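Local coordinates for protein 2-polyprenyl-6-methoxyphenol hydroxylase-like FAD-dependent oxidoreductase (Streptomyces sp. NRRL 11266, PDB 6UI5) that binds flavin-adenine dinucleotide and belongs to the family of FAD-dependent oxidoreductases related to aromatic-ring hydroxylases, at residues A[201-206]-A[348-353]. Sequence-based numbering, arbitrary orientation.
Sequences TDNGDQ and LLYPRP
Leu349, Asn203 and Gly204 bury the most surface where the loop between strands 176-185 and 206-211 of the antiparallel sheet meets the start of helix 352-365, with Pro351 at the N-cap position. The backbones come nearest at Gly204 and Leu349, with CA atoms 4.9 Å apart; Gly204 CA lies 4.0 Å from Leu349 O, a plain van der Waals approach. Leu349 CD1 lies 3.8 Å from Gln206 NE2, the side chains crossing at about a right angle. In Asn203, CG anti to the backbone N (chi1 176°) carries the amide toward Tyr350, and chi2 near zero turns OD1 to the ring edge, 3.7 Å from Tyr350 CD1; amide and ring planes lie 20° apart. The peptide before Pro351 is cis, and Pro351 CB sits 4.0 Å above the Tyr350 ring centre. Arg352, bent at chi3, offers NH1 to Asp202 O in a weak hydrogen bond (3.4 Å, 139° at the hydrogen). Asp205 O accepts from Thr201 N and, on an in-plane lone pair, from Thr201 OG1 (2.5 Å), tying the loop to itself. Outside the segments, Tyr350 meets the nearly parallel Phe224 ring, and Arg352 packs on Asp172 of the second subunit. The Gln206 side chain is about 10 Å from FAD. Polar atoms thus lie mostly against carbon, with little directional bonding across 248 Å².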
loop_
_atom_site.group_PDB
_atom_site.type_symbol
_atom_site.label_atom_id
_atom_site.label_comp_id
_atom_site.label_asym_id
_atom_site.label_seq_id
_atom_site.Cartn_x
_atom_site.Cartn_y
_atom_site.Cartn_z
ATOM N N THR A 201 -16.121 5.401 -15.420
ATOM C CA THR A 201 -17.487 5.730 -15.048
ATOM C C THR A 201 -17.637 5.688 -13.526
ATOM O O THR A 201 -16.653 5.563 -12.779
ATOM C CB THR A 201 -18.450 4.783 -15.765
ATOM O OG1 THR A 201 -18.093 3.426 -15.482
ATOM C CG2 THR A 201 -18.380 5.008 -17.271
ATOM N N ASP A 202 -18.885 5.811 -13.049
ATOM C CA ASP A 202 -19.173 5.823 -11.617
ATOM C C ASP A 202 -19.369 4.421 -11.054
ATOM O O ASP A 202 -20.109 4.216 -10.081
ATOM C CB ASP A 202 -20.368 6.731 -11.331
ATOM C CG ASP A 202 -20.019 8.204 -11.491
ATOM O OD1 ASP A 202 -19.391 8.563 -12.513
ATOM O OD2 ASP A 202 -20.354 9.001 -10.588
ATOM N N ASN A 203 -18.748 3.448 -11.697
ATOM C CA ASN A 203 -18.428 2.143 -11.161
ATOM C C ASN A 203 -17.078 1.836 -11.788
ATOM O O ASN A 203 -16.602 2.592 -12.633
ATOM C CB ASN A 203 -19.537 1.132 -11.485
ATOM C CG ASN A 203 -19.218 -0.278 -11.028
ATOM O OD1 ASN A 203 -18.126 -0.553 -10.522
ATOM N ND2 ASN A 203 -20.180 -1.188 -11.203
ATOM N N GLY A 204 -16.443 0.750 -11.371
ATOM C CA GLY A 204 -15.131 0.450 -11.928
ATOM C C GLY A 204 -15.019 0.386 -13.450
ATOM O O GLY A 204 -13.910 0.440 -13.997
ATOM N N ASP A 205 -16.162 0.317 -14.139
ATOM C CA ASP A 205 -16.198 -0.013 -15.560
ATOM C C ASP A 205 -15.673 1.125 -16.426
ATOM O O ASP A 205 -16.055 2.286 -16.250
ATOM C CB ASP A 205 -17.625 -0.363 -15.976
ATOM C CG ASP A 205 -18.345 -1.166 -14.922
ATOM O OD1 ASP A 205 -19.016 -0.552 -14.070
ATOM O OD2 ASP A 205 -18.213 -2.404 -14.918
ATOM N N GLN A 206 -14.825 0.779 -17.391
ATOM C CA GLN A 206 -14.192 1.744 -18.275
ATOM C C GLN A 206 -14.612 1.488 -19.714
ATOM O O GLN A 206 -14.999 0.372 -20.083
ATOM C CB GLN A 206 -12.656 1.675 -18.158
ATOM C CG GLN A 206 -12.130 1.403 -16.724
ATOM C CD GLN A 206 -10.629 1.069 -16.668
ATOM O OE1 GLN A 206 -9.823 1.646 -17.404
ATOM N NE2 GLN A 206 -10.253 0.150 -15.776
ATOM N N LEU A 348 -8.184 -0.374 -6.355
ATOM C CA LEU A 348 -8.616 1.016 -6.261
ATOM C C LEU A 348 -9.842 1.301 -7.120
ATOM O O LEU A 348 -10.300 2.450 -7.170
ATOM C CB LEU A 348 -7.483 1.975 -6.652
ATOM C CG LEU A 348 -6.252 2.017 -5.744
ATOM C CD1 LEU A 348 -5.386 0.825 -5.953
ATOM C CD2 LEU A 348 -5.438 3.294 -5.944
ATOM N N LEU A 349 -10.384 0.283 -7.786
ATOM C CA LEU A 349 -11.535 0.438 -8.651
ATOM C C LEU A 349 -12.758 -0.299 -8.136
ATOM O O LEU A 349 -13.858 0.259 -8.104
ATOM C CB LEU A 349 -11.167 -0.051 -10.055
ATOM C CG LEU A 349 -10.138 0.870 -10.695
ATOM C CD1 LEU A 349 -9.639 0.266 -11.979
ATOM C CD2 LEU A 349 -10.784 2.222 -10.948
ATOM N N TYR A 350 -12.588 -1.535 -7.704
ATOM C CA TYR A 350 -13.727 -2.370 -7.429
ATOM C C TYR A 350 -13.395 -3.420 -6.378
ATOM O O TYR A 350 -12.309 -3.958 -6.372
ATOM C CB TYR A 350 -14.192 -3.026 -8.737
ATOM C CG TYR A 350 -15.399 -3.924 -8.594
ATOM C CD1 TYR A 350 -16.694 -3.421 -8.744
ATOM C CD2 TYR A 350 -15.252 -5.276 -8.311
ATOM C CE1 TYR A 350 -17.801 -4.243 -8.613
ATOM C CE2 TYR A 350 -16.349 -6.096 -8.162
ATOM C CZ TYR A 350 -17.620 -5.583 -8.324
ATOM O OH TYR A 350 -18.704 -6.422 -8.182
ATOM N N PRO A 351 -14.353 -3.747 -5.504
ATOM C CA PRO A 351 -15.674 -3.117 -5.388
ATOM C C PRO A 351 -15.538 -1.746 -4.773
ATOM O O PRO A 351 -14.458 -1.405 -4.267
ATOM C CB PRO A 351 -16.451 -4.060 -4.475
ATOM C CG PRO A 351 -15.422 -4.862 -3.764
ATOM C CD PRO A 351 -14.237 -4.961 -4.682
ATOM N N ARG A 352 -16.594 -0.945 -4.826
ATOM C CA ARG A 352 -16.430 0.450 -4.441
ATOM C C ARG A 352 -16.161 0.640 -2.948
ATOM O O ARG A 352 -15.520 1.644 -2.607
ATOM C CB ARG A 352 -17.632 1.285 -4.902
ATOM C CG ARG A 352 -18.540 1.743 -3.795
ATOM C CD ARG A 352 -19.617 2.690 -4.311
ATOM N NE ARG A 352 -20.683 1.970 -5.006
ATOM C CZ ARG A 352 -20.838 1.951 -6.329
ATOM N NH1 ARG A 352 -19.999 2.629 -7.114
ATOM N NH2 ARG A 352 -21.834 1.254 -6.873
ATOM N N PRO A 353 -16.629 -0.219 -2.025
ATOM C CA PRO A 353 -16.170 -0.079 -0.619
ATOM C C PRO A 353 -14.658 -0.227 -0.436
ATOM O O PRO A 353 -14.017 0.581 0.264
ATOM C CB PRO A 353 -16.932 -1.195 0.112
ATOM C CG PRO A 353 -17.456 -2.108 -0.983
ATOM C CD PRO A 353 -17.713 -1.215 -2.138
#